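Local coordinates for protein NtrC family transcriptional regulator (Clostridium acetobutylicum ATCC 824, PDB 2Q5C) that probably acts as a transcriptional regulator of the NtrC type, this chain being its N-terminal PrpR_N-like portion, which precedes the PAS, AAA and DNA-binding parts, at residues Gln12-Leu17 / Thr33-Leu38; Ala54-Gly59 / Ile74-Thr79; Ala86-Lys91 / Ala114-Lys119; Ile143-Ser148 / Gly160-Thr165. All blocks are in the same frame, centred on the assembly; numbering follows the deposited sequence. Where two conformers were deposited one is given.

In the fold
The chain folds into two parallel four-stranded sheets, each with strand order 2-1-3-4 and helices around it, and the four contacts follow one another along the sequence. Interactions 1 and 2 belong to the sheet of strands 6-11, 30-35, 54-58 and 73-76; their centres lie about 11 Å apart and they touch where L16 meets I76. Interactions 3 and 4, centres about 13 Å apart, belong to the other half, where A86, N89 and A90 pack on V147 and E164. Interactions 1 and 4 have centres about 20 Å apart but nearest atoms about 5 Å apart. This N-terminal region is thus two similar alpha/beta halves meeting at the C-terminal ends of their strands, where T151 bonds to Q12 and S37.

Interaction 1 (Gln12-Leu17 / Thr33-Leu38); sequences QNENLL and TKTASL. With SO4 (sulfate ion), chain F; SO4 (sulfate ion), chain D.
Between Q12 and T35 the two backbones come to 5.0 Å, CA to CA, and between L17 and T33 they have parted to 6.3 Å. This is the first beta-alpha-beta unit of the chain: strand 6-11 leads into helix 14-27, and the chain returns as edge strand 30-35, with strand 6-11 bonded to K34 and A36. No direct hydrogen bond joins the segments. L17 reaches from the first helical turn to T33 and T35, its CD2 lying 3.8 Å from T33 CB while the other methyl, CD1, sits 3.5 Å from T35 OG1; the L17 and T35 side chains cross at about a right angle. Farther along the second segment, Q12 meets A36 and S37: chi2 (-177°) puts CD in an extended line, CG lies 3.7 Å from A36 O, and the amide ends beside S37. There Q12 OE1 is 3.5 Å from S37 CB. Q12 OE1 and S37 OG are both hydrogen-bonded to T151 OG1, from the other half of this chain, and Q12 OE1 also to a glycerol probably from the crystallisation liquor. N13 caps the helix, its OD1 taking the L16 N-H on a lone pair in the carbonyl plane. At the solvent edge one water spans the segments, donating to E14 OE2 and bonded to T35 OG1 at 2.6 Å. The backbone N of T35 points its hydrogen almost straight (174°) at a sulfate, T35 N to O1 being 2.9 Å.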
loop_
_atom_site.group_PDB
_atom_site.type_symbol
_atom_site.label_atom_id
_atom_site.label_comp_id
_atom_site.label_asym_id
_atom_site.label_seq_id
_atom_site.Cartn_x
_atom_site.Cartn_y
_atom_site.Cartn_z
ATOM N N GLN A 12 -3.726 -0.085 6.029
ATOM C CA GLN A 12 -4.921 -0.909 6.245
ATOM C C GLN A 12 -4.553 -2.387 6.351
ATOM O O GLN A 12 -5.451 -3.235 6.456
ATOM C CB GLN A 12 -5.926 -0.705 5.118
ATOM C CG GLN A 12 -6.463 0.696 5.027
ATOM C CD GLN A 12 -7.491 0.805 3.951
ATOM O OE1 GLN A 12 -7.171 0.772 2.749
ATOM N NE2 GLN A 12 -8.734 0.899 4.360
ATOM N N ASN A 13 -3.260 -2.698 6.347
ATOM C CA ASN A 13 -2.786 -4.078 6.326
ATOM C C ASN A 13 -2.622 -4.552 7.770
ATOM O O ASN A 13 -1.712 -4.105 8.476
ATOM C CB ASN A 13 -1.460 -4.137 5.569
ATOM C CG ASN A 13 -1.076 -5.524 5.179
ATOM O OD1 ASN A 13 -0.564 -6.278 5.995
ATOM N ND2 ASN A 13 -1.337 -5.885 3.906
ATOM N N GLU A 14 -3.503 -5.446 8.209
ATOM C CA GLU A 14 -3.494 -5.915 9.593
ATOM C C GLU A 14 -2.186 -6.585 9.980
ATOM O O GLU A 14 -1.725 -6.443 11.119
ATOM C CB GLU A 14 -4.683 -6.842 9.876
ATOM C CG GLU A 14 -6.044 -6.158 9.709
ATOM C CD GLU A 14 -6.254 -4.940 10.626
ATOM O OE1 GLU A 14 -5.868 -4.994 11.819
ATOM O OE2 GLU A 14 -6.822 -3.918 10.161
ATOM N N ASN A 15 -1.567 -7.300 9.045
ATOM C CA ASN A 15 -0.321 -7.996 9.372
ATOM C C ASN A 15 0.795 -7.007 9.676
ATOM O O ASN A 15 1.541 -7.173 10.654
ATOM C CB ASN A 15 0.090 -8.936 8.244
ATOM C CG ASN A 15 -0.712 -10.224 8.253
ATOM O OD1 ASN A 15 -1.502 -10.488 9.176
ATOM N ND2 ASN A 15 -0.512 -11.042 7.224
ATOM N N LEU A 16 0.884 -5.955 8.862
ATOM C CA LEU A 16 1.858 -4.890 9.102
ATOM C C LEU A 16 1.571 -4.173 10.381
ATOM O O LEU A 16 2.492 -3.894 11.138
ATOM C CB LEU A 16 1.917 -3.860 7.966
ATOM C CG LEU A 16 2.459 -4.250 6.591
ATOM C CD1 LEU A 16 2.456 -3.038 5.675
ATOM C CD2 LEU A 16 3.857 -4.808 6.740
ATOM N N LEU A 17 0.293 -3.869 10.625
ATOM C CA LEU A 17 -0.068 -3.130 11.828
ATOM C C LEU A 17 0.259 -3.914 13.082
ATOM O O LEU A 17 0.703 -3.336 14.059
ATOM C CB LEU A 17 -1.549 -2.715 11.824
ATOM C CG LEU A 17 -1.931 -1.710 10.708
ATOM C CD1 LEU A 17 -3.446 -1.655 10.478
ATOM C CD2 LEU A 17 -1.382 -0.309 11.018
ATOM N N THR A 33 0.095 3.241 15.528
ATOM C CA THR A 33 -0.525 2.626 14.344
ATOM C C THR A 33 -1.904 3.212 14.125
ATOM O O THR A 33 -2.635 3.473 15.095
ATOM C CB THR A 33 -0.623 1.099 14.444
ATOM O OG1 THR A 33 -1.381 0.764 15.610
ATOM C CG2 THR A 33 0.749 0.457 14.536
ATOM N N LYS A 34 -2.247 3.457 12.863
ATOM C CA LYS A 34 -3.563 3.986 12.506
ATOM C C LYS A 34 -4.017 3.291 11.242
ATOM O O LYS A 34 -3.232 3.059 10.314
ATOM C CB LYS A 34 -3.531 5.508 12.259
ATOM C CG LYS A 34 -3.015 6.327 13.455
ATOM C CD LYS A 34 -4.048 6.393 14.607
ATOM C CE LYS A 34 -3.506 7.211 15.774
ATOM N NZ LYS A 34 -4.307 7.061 17.050
ATOM N N THR A 35 -5.302 2.957 11.190
ATOM C CA THR A 35 -5.846 2.227 10.072
ATOM C C THR A 35 -6.528 3.206 9.142
ATOM O O THR A 35 -7.604 3.748 9.472
ATOM C CB THR A 35 -6.849 1.154 10.580
ATOM O OG1 THR A 35 -6.150 0.266 11.458
ATOM C CG2 THR A 35 -7.447 0.356 9.418
ATOM N N ALA A 36 -5.895 3.461 8.002
ATOM C CA ALA A 36 -6.433 4.449 7.060
ATOM C C ALA A 36 -5.704 4.382 5.739
ATOM O O ALA A 36 -4.615 3.827 5.663
ATOM C CB ALA A 36 -6.280 5.866 7.652
ATOM N N SER A 37 -6.296 5.006 4.706
ATOM C CA SER A 37 -5.616 5.163 3.418
ATOM C C SER A 37 -5.945 6.519 2.779
ATOM O O SER A 37 -6.921 7.195 3.172
ATOM C CB SER A 37 -6.027 4.046 2.433
ATOM O OG SER A 37 -7.386 4.227 2.044
ATOM N N LEU A 38 -5.136 6.873 1.793
ATOM C CA LEU A 38 -5.432 7.981 0.879
ATOM C C LEU A 38 -5.768 9.293 1.597
ATOM O O LEU A 38 -5.032 9.689 2.518
ATOM C CB LEU A 38 -6.493 7.560 -0.129
ATOM C CG LEU A 38 -6.136 6.285 -0.918
ATOM C CD1 LEU A 38 -7.255 5.954 -1.908
ATOM C CD2 LEU A 38 -4.808 6.363 -1.631
HETATM S S SO4 F . -7.097 2.840 14.434
HETATM O O1 SO4 F . -6.942 3.871 13.406
HETATM O O2 SO4 F . -8.493 2.403 14.474
HETATM O O3 SO4 F . -6.272 1.675 14.130
HETATM O O4 SO4 F . -6.719 3.409 15.731
HETATM S S SO4 D . -3.951 10.499 18.667
HETATM O O1 SO4 D . -4.880 10.547 17.534
HETATM O O2 SO4 D . -4.749 10.622 19.888
HETATM O O3 SO4 D . -3.228 9.247 18.645
HETATM O O4 SO4 D . -2.996 11.611 18.574
HETATM O O HOH W 1 -6.868 -2.148 12.064
#

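Interaction 2 (Ala54-Gly59 / Ile74-Thr79); sequences AIISRG and ISIKVT
I56 and I76 meet on the tightly packed side of a parallel strand pair, I56 CG2 lying 3.7 Å from I76 CG1 with the two side chains at about a right angle. Strands 54-58 and 73-76, ends of a beta-alpha-beta unit, pair I56 with I74, S57 with S75 and R58 with I76; the axes of 54-58 and 74-76 lie at 31°. I74 N gives to I55 O, S57 N to I74 O, and I76 N to S57 O at 2.7 Å, nearly straight. On the I56 face helix 170-187 covers the isoleucines: I56 meets I177, I76 meets A176 and I74 meets E179. I74 CD1 reaches back to A54 CB at 4.1 Å. The S57 face is more polar: S57 OG and I74 O are bridged by a water that donates to the carbonyl at 3.0 Å, and S75 OG bonds to S62 of helix 59-66. At the last bridge R58, with CG anti to the backbone N (chi1 -171°), lays that carbon 3.3 Å from I76 O, and its CD rests on I76 CG2. Beyond it, at G59 and V78, the contact loosens and no hydrogen bond crosses. R58 NH2 comes to 3.8 Å from V78 CG2, the two side chains crossing at about a right angle, while NH1 bonds to I166 O. R58 thus packs its aliphatic part on I76, and its charged end ties the end of strand 54-58 to I166, just after strand 162-165.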
loop_
_atom_site.group_PDB
_atom_site.type_symbol
_atom_site.label_atom_id
_atom_site.label_comp_id
_atom_site.label_asym_id
_atom_site.label_seq_id
_atom_site.Cartn_x
_atom_site.Cartn_y
_atom_site.Cartn_z
ATOM N N ALA A 54 8.396 10.683 12.488
ATOM C CA ALA A 54 8.288 10.249 11.099
ATOM C C ALA A 54 7.009 9.449 10.925
ATOM O O ALA A 54 6.475 8.929 11.891
ATOM C CB ALA A 54 9.481 9.371 10.719
ATOM N N ILE A 55 6.561 9.337 9.674
ATOM C CA ILE A 55 5.394 8.546 9.280
ATOM C C ILE A 55 5.842 7.558 8.220
ATOM O O ILE A 55 6.639 7.913 7.334
ATOM C CB ILE A 55 4.283 9.412 8.779
ATOM C CG1 ILE A 55 3.811 10.305 9.955
ATOM C CG2 ILE A 55 3.077 8.559 8.296
ATOM C CD1 ILE A 55 2.988 11.481 9.542
ATOM N N ILE A 56 5.378 6.305 8.328
ATOM C CA ILE A 56 5.572 5.246 7.329
ATOM C C ILE A 56 4.213 4.865 6.774
ATOM O O ILE A 56 3.220 4.727 7.516
ATOM C CB ILE A 56 6.277 4.003 7.950
ATOM C CG1 ILE A 56 7.677 4.334 8.480
ATOM C CG2 ILE A 56 6.291 2.875 6.924
ATOM C CD1 ILE A 56 8.323 3.234 9.272
ATOM N N SER A 57 4.144 4.671 5.459
ATOM C CA SER A 57 2.899 4.260 4.792
ATOM C C SER A 57 3.294 3.589 3.501
ATOM O O SER A 57 4.475 3.442 3.241
ATOM C CB SER A 57 1.918 5.413 4.632
ATOM O OG SER A 57 2.470 6.384 3.754
ATOM N N ARG A 58 2.317 3.163 2.696
ATOM C CA ARG A 58 2.648 2.419 1.506
ATOM C C ARG A 58 1.942 3.006 0.309
ATOM O O ARG A 58 0.835 3.533 0.406
ATOM C CB ARG A 58 2.207 0.977 1.739
ATOM C CG ARG A 58 2.674 0.016 0.687
ATOM C CD ARG A 58 2.798 -1.374 1.294
ATOM N NE ARG A 58 1.511 -2.039 1.431
ATOM C CZ ARG A 58 1.076 -3.008 0.612
ATOM N NH1 ARG A 58 -0.110 -3.546 0.816
ATOM N NH2 ARG A 58 1.830 -3.434 -0.404
ATOM N N GLY A 59 2.596 2.877 -0.851
ATOM C CA GLY A 59 1.927 3.122 -2.117
ATOM C C GLY A 59 1.259 4.480 -2.253
ATOM O O GLY A 59 1.849 5.512 -1.877
ATOM N N ILE A 74 7.944 8.215 4.888
ATOM C CA ILE A 74 8.667 7.098 4.257
ATOM C C ILE A 74 7.642 6.204 3.593
ATOM O O ILE A 74 6.588 5.914 4.176
ATOM C CB ILE A 74 9.493 6.308 5.295
ATOM C CG1 ILE A 74 10.655 7.151 5.830
ATOM C CG2 ILE A 74 10.009 4.996 4.731
ATOM C CD1 ILE A 74 10.228 8.199 6.885
ATOM N N SER A 75 7.943 5.786 2.370
ATOM C CA SER A 75 7.072 4.925 1.609
ATOM C C SER A 75 7.593 3.497 1.611
ATOM O O SER A 75 8.742 3.270 1.261
ATOM C CB SER A 75 7.014 5.414 0.169
ATOM O OG SER A 75 6.006 4.683 -0.470
ATOM N N ILE A 76 6.755 2.546 2.027
ATOM C CA ILE A 76 7.033 1.113 1.788
ATOM C C ILE A 76 6.719 0.871 0.306
ATOM O O ILE A 76 5.621 1.181 -0.155
ATOM C CB ILE A 76 6.138 0.189 2.652
ATOM C CG1 ILE A 76 6.330 0.452 4.157
ATOM C CG2 ILE A 76 6.420 -1.278 2.293
ATOM C CD1 ILE A 76 5.131 -0.067 5.011
ATOM N N LYS A 77 7.713 0.387 -0.442
ATOM C CA LYS A 77 7.473 0.154 -1.872
ATOM C C LYS A 77 6.722 -1.156 -2.065
ATOM O O LYS A 77 7.062 -2.135 -1.403
ATOM C CB LYS A 77 8.786 0.129 -2.650
ATOM C CG LYS A 77 9.696 1.339 -2.414
ATOM C CD LYS A 77 9.019 2.661 -2.773
ATOM C CE LYS A 77 9.902 3.852 -2.369
ATOM N NZ LYS A 77 9.307 5.168 -2.763
ATOM N N VAL A 78 5.713 -1.122 -2.932
ATOM C CA VAL A 78 5.061 -2.350 -3.402
ATOM C C VAL A 78 6.067 -3.035 -4.352
ATOM O O VAL A 78 6.565 -2.397 -5.284
ATOM C CB VAL A 78 3.745 -2.071 -4.137
ATOM C CG1 VAL A 78 3.055 -3.399 -4.459
ATOM C CG2 VAL A 78 2.811 -1.170 -3.301
ATOM N N THR A 79 6.391 -4.303 -4.087
ATOM C CA THR A 79 7.423 -4.996 -4.858
ATOM C C THR A 79 6.855 -5.896 -5.940
ATOM O O THR A 79 5.662 -6.217 -5.970
ATOM C CB THR A 79 8.362 -5.826 -4.020
ATOM O OG1 THR A 79 7.656 -6.979 -3.538
ATOM C CG2 THR A 79 8.876 -5.031 -2.827
HETATM O O HOH W 2 4.453 7.862 4.815
#

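Interaction 3 (Ala86-Lys91 / Ala114-Lys119); sequences AVYNAK and AMLGVK
Two helix ends of the second half of this chain meet here: the last turns of helix 80-90 and the end of helix 109-116, which passes through G117 into edge strand 119-125. L116 is the apolar wedge. Its CD1 sits 3.7 Å from V87 CG1 and equally close to the backbone N of Y88, so one methyl is pressed against both a side chain and the helix backbone, with Y88 CB 4.1 Å from it. V118 comes in beside it, CG2 approaching the same V87 CG1 at 4.0 Å. V87 CG1 therefore serves as the meeting point of both partners, and I112 also touches V87. K91 carries the other half of the contact. Its chain leaves past V118, where K91 CG and V118 CG1 are only 3.4 Å apart, tighter than usual for two carbons. A bend at chi3 (65°) then turns CE away from a fully extended path, close to the L116 carbonyl. NZ donates to L116 O at 2.9 Å, with the nitrogen tilted 20° from the carbonyl plane. G117, with positive phi, is the first residue to leave the helix after L116. The carbonyl at the closing helix end would be expected to carry partial negative charge, and the lysine ammonium probably meets it favourably while its methylenes pack on V118 CG1.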
loop_
_atom_site.group_PDB
_atom_site.type_symbol
_atom_site.label_atom_id
_atom_site.label_comp_id
_atom_site.label_asym_id
_atom_site.label_seq_id
_atom_site.Cartn_x
_atom_site.Cartn_y
_atom_site.Cartn_z
ATOM N N ALA A 86 0.212 -11.969 -5.136
ATOM C CA ALA A 86 -1.208 -11.660 -5.227
ATOM C C ALA A 86 -1.820 -12.258 -6.479
ATOM O O ALA A 86 -2.932 -12.812 -6.401
ATOM C CB ALA A 86 -1.452 -10.167 -5.162
ATOM N N VAL A 87 -1.140 -12.169 -7.608
ATOM C CA VAL A 87 -1.685 -12.745 -8.844
ATOM C C VAL A 87 -1.797 -14.261 -8.692
ATOM O O VAL A 87 -2.799 -14.886 -9.091
ATOM C CB VAL A 87 -0.821 -12.369 -10.021
ATOM C CG1 VAL A 87 -1.263 -13.172 -11.284
ATOM C CG2 VAL A 87 -0.893 -10.863 -10.263
ATOM N N TYR A 88 -0.772 -14.885 -8.155
ATOM C CA TYR A 88 -0.808 -16.309 -7.902
ATOM C C TYR A 88 -2.021 -16.706 -7.058
ATOM O O TYR A 88 -2.712 -17.676 -7.383
ATOM C CB TYR A 88 0.521 -16.706 -7.236
ATOM C CG TYR A 88 0.543 -18.076 -6.688
ATOM C CD1 TYR A 88 0.631 -19.164 -7.537
ATOM C CD2 TYR A 88 0.482 -18.296 -5.317
ATOM C CE1 TYR A 88 0.643 -20.463 -7.040
ATOM C CE2 TYR A 88 0.519 -19.606 -4.806
ATOM C CZ TYR A 88 0.603 -20.663 -5.683
ATOM O OH TYR A 88 0.606 -21.955 -5.221
ATOM N N ASN A 89 -2.311 -15.969 -5.996
ATOM C CA ASN A 89 -3.455 -16.266 -5.155
ATOM C C ASN A 89 -4.766 -16.023 -5.887
ATOM O O ASN A 89 -5.718 -16.806 -5.731
ATOM C CB ASN A 89 -3.434 -15.386 -3.922
ATOM C CG ASN A 89 -2.421 -15.828 -2.900
ATOM O OD1 ASN A 89 -2.152 -17.015 -2.747
ATOM N ND2 ASN A 89 -1.909 -14.871 -2.141
ATOM N N ALA A 90 -4.814 -14.979 -6.705
ATOM C CA ALA A 90 -6.051 -14.600 -7.424
ATOM C C ALA A 90 -6.470 -15.634 -8.458
ATOM O O ALA A 90 -7.640 -15.683 -8.844
ATOM C CB ALA A 90 -5.893 -13.232 -8.072
ATOM N N LYS A 91 -5.533 -16.471 -8.875
ATOM C CA LYS A 91 -5.817 -17.480 -9.903
ATOM C C LYS A 91 -6.846 -18.472 -9.420
ATOM O O LYS A 91 -7.484 -19.172 -10.239
ATOM C CB LYS A 91 -4.546 -18.235 -10.288
ATOM C CG LYS A 91 -3.659 -17.483 -11.217
ATOM C CD LYS A 91 -2.391 -18.285 -11.588
ATOM C CE LYS A 91 -2.730 -19.570 -12.388
ATOM N NZ LYS A 91 -1.489 -20.386 -12.583
ATOM N N ALA A 114 3.116 -14.397 -18.785
ATOM C CA ALA A 114 3.981 -15.479 -19.209
ATOM C C ALA A 114 4.354 -16.419 -18.070
ATOM O O ALA A 114 4.352 -17.636 -18.252
ATOM C CB ALA A 114 5.221 -14.895 -19.862
ATOM N N MET A 115 4.681 -15.853 -16.904
ATOM C CA MET A 115 5.226 -16.618 -15.770
ATOM C C MET A 115 4.166 -17.368 -14.941
ATOM O O MET A 115 4.461 -18.396 -14.311
ATOM C CB MET A 115 6.078 -15.702 -14.847
ATOM C CG MET A 115 7.317 -14.968 -15.485
ATOM S SD MET A 115 8.341 -13.986 -14.308
ATOM C CE MET A 115 8.921 -15.417 -13.447
ATOM N N LEU A 116 2.935 -16.845 -14.930
ATOM C CA LEU A 116 1.859 -17.429 -14.122
ATOM C C LEU A 116 0.674 -17.965 -14.934
ATOM O O LEU A 116 -0.283 -18.511 -14.361
ATOM C CB LEU A 116 1.399 -16.443 -13.026
ATOM C CG LEU A 116 2.374 -16.229 -11.856
ATOM C CD1 LEU A 116 1.754 -15.250 -10.875
ATOM C CD2 LEU A 116 2.710 -17.539 -11.152
ATOM N N GLY A 117 0.723 -17.825 -16.249
ATOM C CA GLY A 117 -0.287 -18.414 -17.120
ATOM C C GLY A 117 -1.654 -17.792 -16.928
ATOM O O GLY A 117 -2.678 -18.489 -16.851
ATOM N N VAL A 118 -1.666 -16.467 -16.840
ATOM C CA VAL A 118 -2.889 -15.676 -16.693
ATOM C C VAL A 118 -3.024 -14.638 -17.795
ATOM O O VAL A 118 -2.073 -14.395 -18.553
ATOM C CB VAL A 118 -2.932 -14.961 -15.313
ATOM C CG1 VAL A 118 -3.061 -15.969 -14.207
ATOM C CG2 VAL A 118 -1.696 -14.095 -15.104
ATOM N N LYS A 119 -4.217 -14.065 -17.918
ATOM C CA LYS A 119 -4.437 -12.935 -18.795
ATOM C C LYS A 119 -4.665 -11.746 -17.886
ATOM O O LYS A 119 -5.449 -11.821 -16.933
ATOM C CB LYS A 119 -5.666 -13.173 -19.691
ATOM C CG LYS A 119 -5.810 -12.142 -20.802
ATOM C CD LYS A 119 -6.896 -12.547 -21.792
ATOM C CE LYS A 119 -7.124 -11.430 -22.811
ATOM N NZ LYS A 119 -8.589 -11.243 -23.079
#

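Interaction 4 (Ile143-Ser148 / Gly160-Thr165); sequences IKIVVS and GLYGET
Y162 and I145 sit on one face of a parallel strand pair and cross obliquely, Y162 CD2 lying 4.2 Å from I145 CG1. In the tyrosine, chi1 (-67°) sets CG beside the backbone N, 4.0 Å from K144 O; that oxygen is 3.7 Å from Y162 CD2, and the ring also stacks with F93. On the opposite face L161 leans over the strand start: its CB is 3.5 Å from K144 O, CD1 meets V146 CG2 at 3.9 Å, and CD2 faces I143 O. V138 and K139 of helix 131-140 pack against this leucine. Farther along, V147 and E164 share the Y162 face, where the glutamate bends at chi2 and forms a salt bridge with R92. The backbones hold the register through four bonds, Y162 N to K144 O, V146 N to Y162 O, E164 N to V146 O, and S148 N to E164 O, the last the longest at 3.3 Å. The strand axes are turned 19° against each other. In the sequence between them comes helix 150-158, ended by a Schellman motif with G160 as its C-prime residue. Parallel pairing and a connecting helix make strand 145-148, helix and edge strand 162-165 a beta-alpha-beta unit of a parallel alpha/beta sheet.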
loop_
_atom_site.group_PDB
_atom_site.type_symbol
_atom_site.label_atom_id
_atom_site.label_comp_id
_atom_site.label_asym_id
_atom_site.label_seq_id
_atom_site.Cartn_x
_atom_site.Cartn_y
_atom_site.Cartn_z
ATOM N N ILE A 143 -14.361 -8.381 -16.796
ATOM C CA ILE A 143 -13.372 -8.946 -15.867
ATOM C C ILE A 143 -13.999 -9.020 -14.487
ATOM O O ILE A 143 -14.686 -8.087 -14.070
ATOM C CB ILE A 143 -12.118 -8.079 -15.873
ATOM C CG1 ILE A 143 -11.419 -8.201 -17.229
ATOM C CG2 ILE A 143 -11.128 -8.529 -14.783
ATOM C CD1 ILE A 143 -10.311 -7.186 -17.466
ATOM N N LYS A 144 -13.789 -10.148 -13.803
ATOM C CA LYS A 144 -14.439 -10.405 -12.534
ATOM C C LYS A 144 -13.493 -10.420 -11.325
ATOM O O LYS A 144 -13.945 -10.600 -10.205
ATOM C CB LYS A 144 -15.186 -11.740 -12.601
ATOM C CG LYS A 144 -16.153 -11.795 -13.800
ATOM C CD LYS A 144 -17.070 -12.976 -13.737
ATOM C CE LYS A 144 -18.066 -12.933 -14.891
ATOM N NZ LYS A 144 -17.363 -12.747 -16.205
ATOM N N ILE A 145 -12.196 -10.217 -11.589
ATOM C CA ILE A 145 -11.164 -10.375 -10.546
ATOM C C ILE A 145 -10.245 -9.162 -10.625
ATOM O O ILE A 145 -9.736 -8.846 -11.681
ATOM C CB ILE A 145 -10.334 -11.634 -10.789
ATOM C CG1 ILE A 145 -11.216 -12.896 -10.939
ATOM C CG2 ILE A 145 -9.330 -11.848 -9.633
ATOM C CD1 ILE A 145 -10.528 -14.052 -11.596
ATOM N N VAL A 146 -10.047 -8.515 -9.479
ATOM C CA VAL A 146 -9.181 -7.332 -9.406
ATOM C C VAL A 146 -8.045 -7.574 -8.396
ATOM O O VAL A 146 -8.310 -7.992 -7.260
ATOM C CB VAL A 146 -9.983 -6.110 -8.935
ATOM C CG1 VAL A 146 -9.070 -4.914 -8.649
ATOM C CG2 VAL A 146 -11.012 -5.731 -9.976
ATOM N N VAL A 147 -6.808 -7.291 -8.820
ATOM C CA VAL A 147 -5.595 -7.410 -7.958
ATOM C C VAL A 147 -5.067 -5.993 -7.814
ATOM O O VAL A 147 -4.749 -5.345 -8.809
ATOM C CB VAL A 147 -4.557 -8.278 -8.631
ATOM C CG1 VAL A 147 -3.276 -8.370 -7.779
ATOM C CG2 VAL A 147 -5.101 -9.655 -8.856
ATOM N N SER A 148 -5.016 -5.499 -6.577
ATOM C CA SER A 148 -4.588 -4.129 -6.353
ATOM C C SER A 148 -4.365 -3.912 -4.874
ATOM O O SER A 148 -4.397 -4.848 -4.069
ATOM C CB SER A 148 -5.671 -3.142 -6.855
ATOM O OG SER A 148 -5.185 -1.801 -6.997
ATOM N N GLY A 160 -19.214 -6.039 -6.602
ATOM C CA GLY A 160 -19.529 -7.457 -6.842
ATOM C C GLY A 160 -18.469 -8.263 -7.556
ATOM O O GLY A 160 -18.747 -9.341 -8.106
ATOM N N LEU A 161 -17.232 -7.770 -7.525
ATOM C CA LEU A 161 -16.118 -8.503 -8.119
ATOM C C LEU A 161 -15.317 -9.234 -7.048
ATOM O O LEU A 161 -15.529 -9.023 -5.863
ATOM C CB LEU A 161 -15.196 -7.557 -8.887
ATOM C CG LEU A 161 -15.881 -6.648 -9.911
ATOM C CD1 LEU A 161 -14.852 -5.758 -10.546
ATOM C CD2 LEU A 161 -16.663 -7.471 -10.959
ATOM N N TYR A 162 -14.431 -10.126 -7.470
ATOM C CA TYR A 162 -13.466 -10.702 -6.528
ATOM C C TYR A 162 -12.281 -9.741 -6.426
ATOM O O TYR A 162 -11.871 -9.155 -7.414
ATOM C CB TYR A 162 -12.959 -12.037 -7.029
ATOM C CG TYR A 162 -13.974 -13.152 -7.079
ATOM C CD1 TYR A 162 -14.540 -13.651 -5.921
ATOM C CD2 TYR A 162 -14.331 -13.713 -8.292
ATOM C CE1 TYR A 162 -15.446 -14.687 -5.966
ATOM C CE2 TYR A 162 -15.245 -14.754 -8.347
ATOM C CZ TYR A 162 -15.795 -15.219 -7.177
ATOM O OH TYR A 162 -16.695 -16.267 -7.183
ATOM N N GLY A 163 -11.746 -9.628 -5.220
ATOM C CA GLY A 163 -10.613 -8.719 -4.945
ATOM C C GLY A 163 -9.511 -9.469 -4.240
ATOM O O GLY A 163 -9.752 -10.215 -3.280
ATOM N N GLU A 164 -8.292 -9.305 -4.726
ATOM C CA GLU A 164 -7.160 -9.915 -4.070
ATOM C C GLU A 164 -6.128 -8.796 -3.831
ATOM O O GLU A 164 -5.601 -8.186 -4.778
ATOM C CB GLU A 164 -6.541 -10.974 -4.960
ATOM C CG GLU A 164 -5.333 -11.651 -4.300
ATOM C CD GLU A 164 -5.721 -12.702 -3.268
ATOM O OE1 GLU A 164 -6.810 -13.325 -3.399
ATOM O OE2 GLU A 164 -4.938 -12.917 -2.317
ATOM N N THR A 165 -5.878 -8.519 -2.549
ATOM C CA THR A 165 -5.027 -7.393 -2.166
ATOM C C THR A 165 -3.562 -7.730 -2.270
ATOM O O THR A 165 -3.137 -8.807 -1.862
ATOM C CB THR A 165 -5.366 -6.952 -0.729
ATOM O OG1 THR A 165 -6.763 -6.680 -0.643
ATOM C CG2 THR A 165 -4.647 -5.704 -0.365
#